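Local atomic coordinates of E2A dna-binding protein (Human adenovirus 5, PDB entry 2WB0), a protein that binds single-stranded viral DNA and unwinds the template without ATP, by forming multimers, during elongation of strand-displacement replication. Residues S6-G11 against F32-D37; S115-K120 against C182-S187; V167-C172 against Q176-S181. All coordinates share one frame; numbering follows the deposited sequence.

Interaction 1. Residues S6-G11 against F32-D37; sequences SAWEKG and FKLLPD
Gly11, in the first turns of helix 7-21, lies against Leu34 of the loop that follows helix 26-31, and their CA atoms are 7.0 Å apart. Trp8 reaches the same loop from one turn earlier. Its CG stands anti to the backbone N (chi1 -172°), which carries the indole out from the helix to the loop backbone. There Trp8 NE1 donates to Lys33 O over 2.9 Å. The bond is bent, with an N-H...O angle of 145°. The nitrogen sits above the carbonyl plane of Lys33, and the oxygen lies at the indole edge, somewhat tilted from the ring plane. The aliphatic part of Lys33 comes near the six-membered ring, with Lys33 CD 4.2 Å from Trp8 CZ2.

Leu34 runs past Trp8 in the opposite direction. Leu34 CB lies 3.9 Å from Trp8 NE1, while Leu34 CD1 goes on to touch Gly11 CA, also at 3.9 Å. Leu34 also packs on Met12, and Tyr87 touches the Trp8 side chain. Ser6 caps the start of the helix, its OG accepting from Glu9 N. The contact ties the first turns of helix 7-21 to the link between helices 26-31 and 40-53. One polar bond fixes an exposed indole on a backbone carbonyl, and Leu34 packs directly on the backbone of Gly11, so helix and loop come close there.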
loop_
_atom_site.group_PDB
_atom_site.type_symbol
_atom_site.label_atom_id
_atom_site.label_comp_id
_atom_site.label_asym_id
_atom_site.label_seq_id
_atom_site.Cartn_x
_atom_site.Cartn_y
_atom_site.Cartn_z
ATOM N N SER A 6 12.045 32.032 -2.456
ATOM C CA SER A 6 11.369 31.091 -1.542
ATOM C C SER A 6 11.181 29.722 -2.247
ATOM O O SER A 6 10.892 29.661 -3.423
ATOM C CB SER A 6 10.011 31.665 -1.028
ATOM O OG SER A 6 8.977 31.729 -2.044
ATOM N N ALA A 7 11.401 28.652 -1.495
ATOM C CA ALA A 7 11.078 27.298 -1.927
ATOM C C ALA A 7 9.640 27.174 -2.501
ATOM O O ALA A 7 9.423 26.635 -3.626
ATOM C CB ALA A 7 11.291 26.417 -0.783
ATOM N N TRP A 8 8.654 27.738 -1.785
ATOM C CA TRP A 8 7.286 27.767 -2.293
ATOM C C TRP A 8 7.141 28.336 -3.708
ATOM O O TRP A 8 6.506 27.704 -4.589
ATOM C CB TRP A 8 6.335 28.468 -1.298
ATOM C CG TRP A 8 4.877 28.357 -1.666
ATOM C CD1 TRP A 8 4.003 27.376 -1.228
ATOM C CD2 TRP A 8 4.119 29.233 -2.493
ATOM N NE1 TRP A 8 2.757 27.610 -1.730
ATOM C CE2 TRP A 8 2.790 28.737 -2.509
ATOM C CE3 TRP A 8 4.419 30.403 -3.227
ATOM C CZ2 TRP A 8 1.772 29.356 -3.204
ATOM C CZ3 TRP A 8 3.386 31.022 -3.948
ATOM C CH2 TRP A 8 2.094 30.490 -3.958
ATOM N N GLU A 9 7.746 29.496 -3.993
ATOM C CA GLU A 9 7.616 30.005 -5.337
ATOM C C GLU A 9 8.316 29.063 -6.381
ATOM O O GLU A 9 7.842 28.911 -7.462
ATOM C CB GLU A 9 8.197 31.437 -5.443
ATOM C CG GLU A 9 7.269 32.549 -4.928
ATOM C CD GLU A 9 7.963 33.947 -5.025
ATOM O OE1 GLU A 9 8.916 34.176 -4.231
ATOM O OE2 GLU A 9 7.569 34.744 -5.914
ATOM N N LYS A 10 9.428 28.459 -6.005
ATOM C CA LYS A 10 10.178 27.595 -6.932
ATOM C C LYS A 10 9.312 26.342 -7.249
ATOM O O LYS A 10 9.087 26.001 -8.424
ATOM C CB LYS A 10 11.493 27.218 -6.305
ATOM C CG LYS A 10 12.218 26.106 -7.044
ATOM C CD LYS A 10 13.582 25.879 -6.515
ATOM C CE LYS A 10 14.379 25.046 -7.510
ATOM N NZ LYS A 10 15.463 24.407 -6.737
ATOM N N GLY A 11 8.756 25.722 -6.199
ATOM C CA GLY A 11 7.741 24.646 -6.342
ATOM C C GLY A 11 6.602 25.025 -7.238
ATOM O O GLY A 11 6.202 24.254 -8.157
ATOM N N PHE A 32 -4.452 25.635 -7.506
ATOM C CA PHE A 32 -3.309 24.940 -6.910
ATOM C C PHE A 32 -2.359 25.899 -6.147
ATOM O O PHE A 32 -1.965 26.956 -6.678
ATOM C CB PHE A 32 -2.546 24.213 -8.023
ATOM C CG PHE A 32 -1.437 23.367 -7.525
ATOM C CD1 PHE A 32 -1.713 22.085 -7.007
ATOM C CD2 PHE A 32 -0.125 23.816 -7.571
ATOM C CE1 PHE A 32 -0.682 21.289 -6.527
ATOM C CE2 PHE A 32 0.922 23.020 -7.115
ATOM C CZ PHE A 32 0.646 21.751 -6.591
ATOM N N LYS A 33 -1.937 25.514 -4.947
ATOM C CA LYS A 33 -1.097 26.345 -4.057
ATOM C C LYS A 33 0.003 25.510 -3.418
ATOM O O LYS A 33 0.575 25.885 -2.391
ATOM C CB LYS A 33 -1.945 27.010 -2.937
ATOM C CG LYS A 33 -2.970 28.063 -3.384
ATOM C CD LYS A 33 -2.338 29.242 -4.214
ATOM C CE LYS A 33 -3.432 30.300 -4.576
ATOM N NZ LYS A 33 -2.765 31.576 -5.254
ATOM N N LEU A 34 0.343 24.387 -4.054
ATOM C CA LEU A 34 1.399 23.510 -3.558
ATOM C C LEU A 34 1.157 23.071 -2.101
ATOM O O LEU A 34 2.083 22.837 -1.370
ATOM C CB LEU A 34 2.728 24.239 -3.684
ATOM C CG LEU A 34 4.004 23.599 -4.212
ATOM C CD1 LEU A 34 5.296 23.978 -3.377
ATOM C CD2 LEU A 34 3.956 22.165 -4.680
ATOM N N LEU A 35 -0.098 22.974 -1.682
ATOM C CA LEU A 35 -0.397 22.606 -0.318
ATOM C C LEU A 35 -0.494 21.087 -0.190
ATOM O O LEU A 35 -0.791 20.418 -1.173
ATOM C CB LEU A 35 -1.750 23.198 0.048
ATOM C CG LEU A 35 -1.886 24.537 0.813
ATOM C CD1 LEU A 35 -0.681 25.199 1.392
ATOM C CD2 LEU A 35 -2.919 25.464 0.303
ATOM N N PRO A 36 -0.271 20.565 1.021
ATOM C CA PRO A 36 -0.058 19.112 1.124
ATOM C C PRO A 36 -1.262 18.263 0.687
ATOM O O PRO A 36 -1.050 17.199 0.148
ATOM C CB PRO A 36 0.282 18.899 2.599
ATOM C CG PRO A 36 0.361 20.236 3.283
ATOM C CD PRO A 36 0.139 21.303 2.235
ATOM N N ASP A 37 -2.496 18.737 0.856
ATOM C CA ASP A 37 -3.677 17.937 0.418
ATOM C C ASP A 37 -4.075 18.181 -1.048
ATOM O O ASP A 37 -5.033 17.593 -1.575
ATOM C CB ASP A 37 -4.895 18.086 1.393
ATOM C CG ASP A 37 -5.780 19.317 1.107
ATOM O OD1 ASP A 37 -5.376 20.350 0.490
ATOM O OD2 ASP A 37 -6.948 19.267 1.580
#

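Interaction 2. Residues S115-K120 against C182-S187; sequences SIMINK and CGMFFS. With ZN (zinc ion), chain B.
Met117 carries this contact, and its sulfur and methyl touch three consecutive residues of 182-187. Met117 SD lies 3.6 Å from Phe186 CE2. This is a Met-aromatic contact of oblique geometry, with the sulfur 4.7 Å from the ring centroid and the two side chains crossing at about a right angle. Met117 CE is 3.7 Å from Met184 O and 4.0 Å from Met184 CG, and it also lies 4.0 Å from Phe185 CA. The thioether chain is extended as far as the sulfur and then bends (chi3 77°), which turns the methyl onto the backbone of Met184 and Phe185. All four residues are buried.

The segments include parts of the outer strands of a three-stranded antiparallel sheet, 118-124 and the short, weakly bonded 185-186. Strand 158-165 runs between them, so the Met117 side chain bridges across the middle strand. Its side chain also touches Arg164 of that strand, while Phe186 is hydrogen-bonded to Arg164 through the backbone. Phe186 also packs on Ala192 and Phe196 of helix 189-206 and on Leu242 and Pro244 of strand 242-246.

A zinc ion lies close by. Cys182 SG binds it, and Cys111, His113 and Cys166 complete the site. The side chain of Met117 comes within about 4 Å of that of Cys111, so it borders the metal site. Cys182 rests on Trp331, and Met184 packs on Leu112, between the metal ligands Cys111 and His113 in sequence. Phe185 meets His122 edge-to-face and touches Ala163 of the middle strand.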
loop_
_atom_site.group_PDB
_atom_site.type_symbol
_atom_site.label_atom_id
_atom_site.label_comp_id
_atom_site.label_asym_id
_atom_site.label_seq_id
_atom_site.Cartn_x
_atom_site.Cartn_y
_atom_site.Cartn_z
ATOM N N SER A 115 7.983 -9.465 14.325
ATOM C CA SER A 115 8.019 -10.767 14.960
ATOM C C SER A 115 7.289 -11.803 14.146
ATOM O O SER A 115 6.370 -11.508 13.339
ATOM C CB SER A 115 7.405 -10.717 16.370
ATOM O OG SER A 115 6.179 -10.022 16.392
ATOM N N ILE A 116 7.755 -13.022 14.292
ATOM C CA ILE A 116 7.178 -14.051 13.563
ATOM C C ILE A 116 5.682 -14.197 13.890
ATOM O O ILE A 116 5.277 -13.976 15.055
ATOM C CB ILE A 116 7.958 -15.411 13.660
ATOM C CG1 ILE A 116 7.318 -16.394 14.511
ATOM C CG2 ILE A 116 9.484 -15.458 13.632
ATOM C CD1 ILE A 116 6.737 -17.173 13.535
ATOM N N MET A 117 4.891 -14.568 12.874
ATOM C CA MET A 117 3.462 -14.808 13.016
ATOM C C MET A 117 3.143 -16.250 13.414
ATOM O O MET A 117 3.722 -17.177 12.883
ATOM C CB MET A 117 2.675 -14.409 11.728
ATOM C CG MET A 117 2.845 -12.866 11.413
ATOM S SD MET A 117 2.021 -12.425 9.808
ATOM C CE MET A 117 0.283 -12.401 10.347
ATOM N N ILE A 118 2.192 -16.386 14.350
ATOM C CA ILE A 118 1.854 -17.669 14.933
ATOM C C ILE A 118 0.866 -18.435 14.088
ATOM O O ILE A 118 -0.084 -17.859 13.576
ATOM C CB ILE A 118 1.289 -17.430 16.343
ATOM C CG1 ILE A 118 2.299 -16.656 17.213
ATOM C CG2 ILE A 118 0.818 -18.795 17.001
ATOM C CD1 ILE A 118 3.554 -17.417 17.455
ATOM N N ASN A 119 1.036 -19.754 13.958
ATOM C CA ASN A 119 0.084 -20.548 13.191
ATOM C C ASN A 119 -1.246 -20.672 13.933
ATOM O O ASN A 119 -1.247 -20.798 15.104
ATOM C CB ASN A 119 0.635 -21.961 12.936
ATOM C CG ASN A 119 1.448 -22.044 11.651
ATOM O OD1 ASN A 119 2.668 -21.840 11.656
ATOM N ND2 ASN A 119 0.758 -22.327 10.521
ATOM N N LYS A 120 -2.365 -20.647 13.209
ATOM C CA LYS A 120 -3.739 -20.719 13.760
ATOM C C LYS A 120 -4.563 -21.573 12.794
ATOM O O LYS A 120 -4.334 -21.554 11.583
ATOM C CB LYS A 120 -4.446 -19.361 13.689
ATOM C CG LYS A 120 -4.201 -18.384 14.790
ATOM C CD LYS A 120 -5.412 -18.291 15.717
ATOM C CE LYS A 120 -5.028 -17.845 17.117
ATOM N NZ LYS A 120 -4.944 -16.337 17.180
ATOM N N CYS A 182 -1.043 -5.453 15.283
ATOM C CA CYS A 182 -0.703 -4.597 14.140
ATOM C C CYS A 182 -1.778 -4.716 13.055
ATOM O O CYS A 182 -1.741 -3.959 12.081
ATOM C CB CYS A 182 0.696 -4.962 13.536
ATOM S SG CYS A 182 0.763 -6.669 12.992
ATOM N N GLY A 183 -2.739 -5.634 13.239
ATOM C CA GLY A 183 -3.878 -5.808 12.330
ATOM C C GLY A 183 -3.595 -6.756 11.155
ATOM O O GLY A 183 -4.424 -6.924 10.276
ATOM N N MET A 184 -2.398 -7.329 11.099
ATOM C CA MET A 184 -2.049 -8.251 10.026
ATOM C C MET A 184 -2.520 -9.663 10.403
ATOM O O MET A 184 -2.346 -10.124 11.551
ATOM C CB MET A 184 -0.530 -8.240 9.852
ATOM C CG MET A 184 -0.078 -8.826 8.558
ATOM S SD MET A 184 1.585 -8.258 8.075
ATOM C CE MET A 184 1.540 -6.599 8.298
ATOM N N PHE A 185 -3.097 -10.349 9.429
ATOM C CA PHE A 185 -3.609 -11.724 9.564
ATOM C C PHE A 185 -3.685 -12.325 8.169
ATOM O O PHE A 185 -4.152 -11.648 7.204
ATOM C CB PHE A 185 -5.010 -11.730 10.185
ATOM C CG PHE A 185 -5.618 -13.079 10.210
ATOM C CD1 PHE A 185 -5.229 -13.995 11.190
ATOM C CD2 PHE A 185 -6.483 -13.496 9.173
ATOM C CE1 PHE A 185 -5.764 -15.297 11.229
ATOM C CE2 PHE A 185 -7.046 -14.805 9.230
ATOM C CZ PHE A 185 -6.673 -15.678 10.235
ATOM N N PHE A 186 -3.225 -13.553 8.029
ATOM C CA PHE A 186 -3.360 -14.278 6.768
ATOM C C PHE A 186 -4.171 -15.544 6.975
ATOM O O PHE A 186 -3.841 -16.377 7.824
ATOM C CB PHE A 186 -1.971 -14.570 6.185
ATOM C CG PHE A 186 -1.143 -13.329 5.976
ATOM C CD1 PHE A 186 -1.560 -12.354 5.043
ATOM C CD2 PHE A 186 0.051 -13.146 6.655
ATOM C CE1 PHE A 186 -0.813 -11.203 4.805
ATOM C CE2 PHE A 186 0.823 -11.982 6.448
ATOM C CZ PHE A 186 0.386 -10.996 5.563
ATOM N N SER A 187 -5.289 -15.653 6.247
ATOM C CA SER A 187 -6.106 -16.886 6.283
ATOM C C SER A 187 -5.273 -17.988 5.692
ATOM O O SER A 187 -5.354 -19.160 6.094
ATOM C CB SER A 187 -7.326 -16.741 5.391
ATOM O OG SER A 187 -8.394 -16.413 6.222
HETATM ZN ZN ZN B . 2.012 -7.690 14.695
#

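Interaction 3. Residues V167-C172 against Q176-S181; sequences VHDAAC and QFSGKS
Asp169 points its carboxylate into the loop 176-181 and holds both ends of a turn there. Its CG is anti to its own carbonyl carbon (chi1 -61°), which brings the carboxylate over the loop. The second torsion (chi2 -30°) then turns OD1 to Ser178 and OD2 to Ser181. Asp169 OD1 accepts from Ser178 N at 2.8 Å in a nearly straight bond, the nitrogen coming from above the carboxylate plane. Asp169 OD2 takes the hydroxyl of Ser181 on its syn lone pair, with OG 2.6 Å away. OD2 also lies at the edge of the Phe177 ring, 3.5 Å from Phe177 CD1.

The hydroxyl of Ser178 stands among several polar atoms. Its OG is 2.9 Å from Asp169 OD1 and 3.2 Å from His168 O, and its single proton could go to either. As an acceptor, Ser178 OG takes the N-H of Lys180, which forms an ST turn. It lies within a type I beta turn from Ser178 to Ser181, and Asp169 to Cys172 form a second type I turn.

Carbon and sulfur contacts flank the polar centre. His168 and Lys180 cross at about a right angle, their CB atoms 4.0 Å apart, and His168 CB meets the backbone carbonyl of Lys180, 3.7 Å from its O. At the other end, Cys172 SG lies 3.9 Å from Ser178 CB.

The buried carboxylate thus binds two turns of one loop together next to the zinc site. The His168 ring meets that of the zinc ligand His113, and Ser181 touches the ligand Cys166. Phe177 stacks on Tyr337 near the C-terminal end of the chain. The whole loop joins strand 158-165 to strand 185-186, and Val167 and Ala170 rest on Ile118 of strand 118-124.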
loop_
_atom_site.group_PDB
_atom_site.type_symbol
_atom_site.label_atom_id
_atom_site.label_comp_id
_atom_site.label_asym_id
_atom_site.label_seq_id
_atom_site.Cartn_x
_atom_site.Cartn_y
_atom_site.Cartn_z
ATOM N N VAL A 167 1.719 -11.970 16.732
ATOM C CA VAL A 167 1.856 -12.746 18.009
ATOM C C VAL A 167 0.967 -12.198 19.136
ATOM O O VAL A 167 0.497 -12.955 20.018
ATOM C CB VAL A 167 3.334 -12.881 18.450
ATOM C CG1 VAL A 167 3.919 -11.502 18.787
ATOM C CG2 VAL A 167 3.424 -13.858 19.591
ATOM N N HIS A 168 0.671 -10.898 19.075
ATOM C CA HIS A 168 -0.135 -10.253 20.111
ATOM C C HIS A 168 -1.587 -10.667 20.032
ATOM O O HIS A 168 -2.339 -10.443 20.987
ATOM C CB HIS A 168 0.004 -8.759 19.978
ATOM C CG HIS A 168 1.425 -8.305 20.127
ATOM N ND1 HIS A 168 1.976 -7.990 21.350
ATOM C CD2 HIS A 168 2.402 -8.121 19.209
ATOM C CE1 HIS A 168 3.240 -7.635 21.180
ATOM N NE2 HIS A 168 3.524 -7.701 19.890
ATOM N N ASP A 169 -1.939 -11.346 18.958
ATOM C CA ASP A 169 -3.263 -11.955 18.807
ATOM C C ASP A 169 -3.306 -13.425 19.084
ATOM O O ASP A 169 -4.329 -14.054 18.796
ATOM C CB ASP A 169 -3.801 -11.639 17.391
ATOM C CG ASP A 169 -3.945 -10.109 17.150
ATOM O OD1 ASP A 169 -4.200 -9.358 18.154
ATOM O OD2 ASP A 169 -3.789 -9.654 15.984
ATOM N N ALA A 170 -2.211 -14.011 19.623
ATOM C CA ALA A 170 -2.098 -15.497 19.593
ATOM C C ALA A 170 -3.190 -16.214 20.422
ATOM O O ALA A 170 -3.598 -17.333 20.108
ATOM C CB ALA A 170 -0.677 -15.973 20.001
ATOM N N ALA A 171 -3.740 -15.520 21.398
ATOM C CA ALA A 171 -4.833 -16.080 22.218
ATOM C C ALA A 171 -6.251 -15.599 21.769
ATOM O O ALA A 171 -7.234 -15.896 22.416
ATOM C CB ALA A 171 -4.558 -15.750 23.740
ATOM N N CYS A 172 -6.334 -14.849 20.664
ATOM C CA CYS A 172 -7.598 -14.400 20.090
ATOM C C CYS A 172 -8.070 -15.473 19.098
ATOM O O CYS A 172 -7.250 -16.218 18.547
ATOM C CB CYS A 172 -7.400 -13.111 19.296
ATOM S SG CYS A 172 -6.931 -11.684 20.299
ATOM N N GLN A 176 -9.433 -12.108 14.639
ATOM C CA GLN A 176 -9.863 -11.086 15.552
ATOM C C GLN A 176 -8.619 -10.439 16.084
ATOM O O GLN A 176 -7.554 -11.087 16.175
ATOM C CB GLN A 176 -10.749 -11.640 16.642
ATOM C CG GLN A 176 -12.084 -12.092 16.043
ATOM C CD GLN A 176 -13.083 -12.581 17.103
ATOM O OE1 GLN A 176 -12.906 -12.336 18.341
ATOM N NE2 GLN A 176 -14.103 -13.328 16.637
ATOM N N PHE A 177 -8.726 -9.159 16.384
ATOM C CA PHE A 177 -7.537 -8.416 16.707
ATOM C C PHE A 177 -7.601 -7.818 18.109
ATOM O O PHE A 177 -8.597 -7.197 18.496
ATOM C CB PHE A 177 -7.320 -7.360 15.633
ATOM C CG PHE A 177 -7.324 -7.902 14.224
ATOM C CD1 PHE A 177 -6.149 -8.432 13.674
ATOM C CD2 PHE A 177 -8.502 -7.894 13.436
ATOM C CE1 PHE A 177 -6.123 -8.918 12.337
ATOM C CE2 PHE A 177 -8.490 -8.403 12.109
ATOM C CZ PHE A 177 -7.299 -8.904 11.568
ATOM N N SER A 178 -6.536 -8.024 18.860
ATOM C CA SER A 178 -6.380 -7.426 20.189
ATOM C C SER A 178 -5.999 -5.951 20.090
ATOM O O SER A 178 -5.568 -5.486 19.018
ATOM C CB SER A 178 -5.277 -8.185 20.943
ATOM O OG SER A 178 -3.975 -7.727 20.558
ATOM N N GLY A 179 -6.046 -5.248 21.236
ATOM C CA GLY A 179 -5.620 -3.844 21.343
ATOM C C GLY A 179 -4.122 -3.646 21.140
ATOM O O GLY A 179 -3.639 -2.528 21.043
ATOM N N LYS A 180 -3.374 -4.740 21.056
ATOM C CA LYS A 180 -1.934 -4.616 20.790
ATOM C C LYS A 180 -1.561 -5.129 19.407
ATOM O O LYS A 180 -0.366 -5.184 19.067
ATOM C CB LYS A 180 -1.149 -5.402 21.825
ATOM C CG LYS A 180 -1.221 -4.740 23.252
ATOM C CD LYS A 180 -0.480 -5.612 24.252
ATOM C CE LYS A 180 -0.540 -5.001 25.693
ATOM N NZ LYS A 180 -0.193 -3.540 25.619
ATOM N N SER A 181 -2.560 -5.518 18.624
ATOM C CA SER A 181 -2.312 -6.064 17.275
ATOM C C SER A 181 -1.766 -5.008 16.338
ATOM O O SER A 181 -1.987 -3.818 16.558
ATOM C CB SER A 181 -3.622 -6.530 16.652
ATOM O OG SER A 181 -3.363 -7.185 15.415
#

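Overall arrangement
Along the chain, interaction 1 closes before interaction 2 opens, and interaction 3 is nested inside the loop that interaction 2 closes. Interaction 1 belongs to the helical N-terminal part. It lies on the opposite side of the chain's centre from the other two, its centre about 42 Å from that of interaction 2 and about 43 Å from that of interaction 3. Interactions 2 and 3 have centres about 9 Å apart and share one zinc-binding region. They touch directly: Lys120 NZ is 2.7 Å from Cys172 O, a probable hydrogen bond. Strands 118-124, 158-165 and 185-186 therefore lie together beside one zinc ion, whose ligands Cys166 and Cys182 flank the loop of interaction 3.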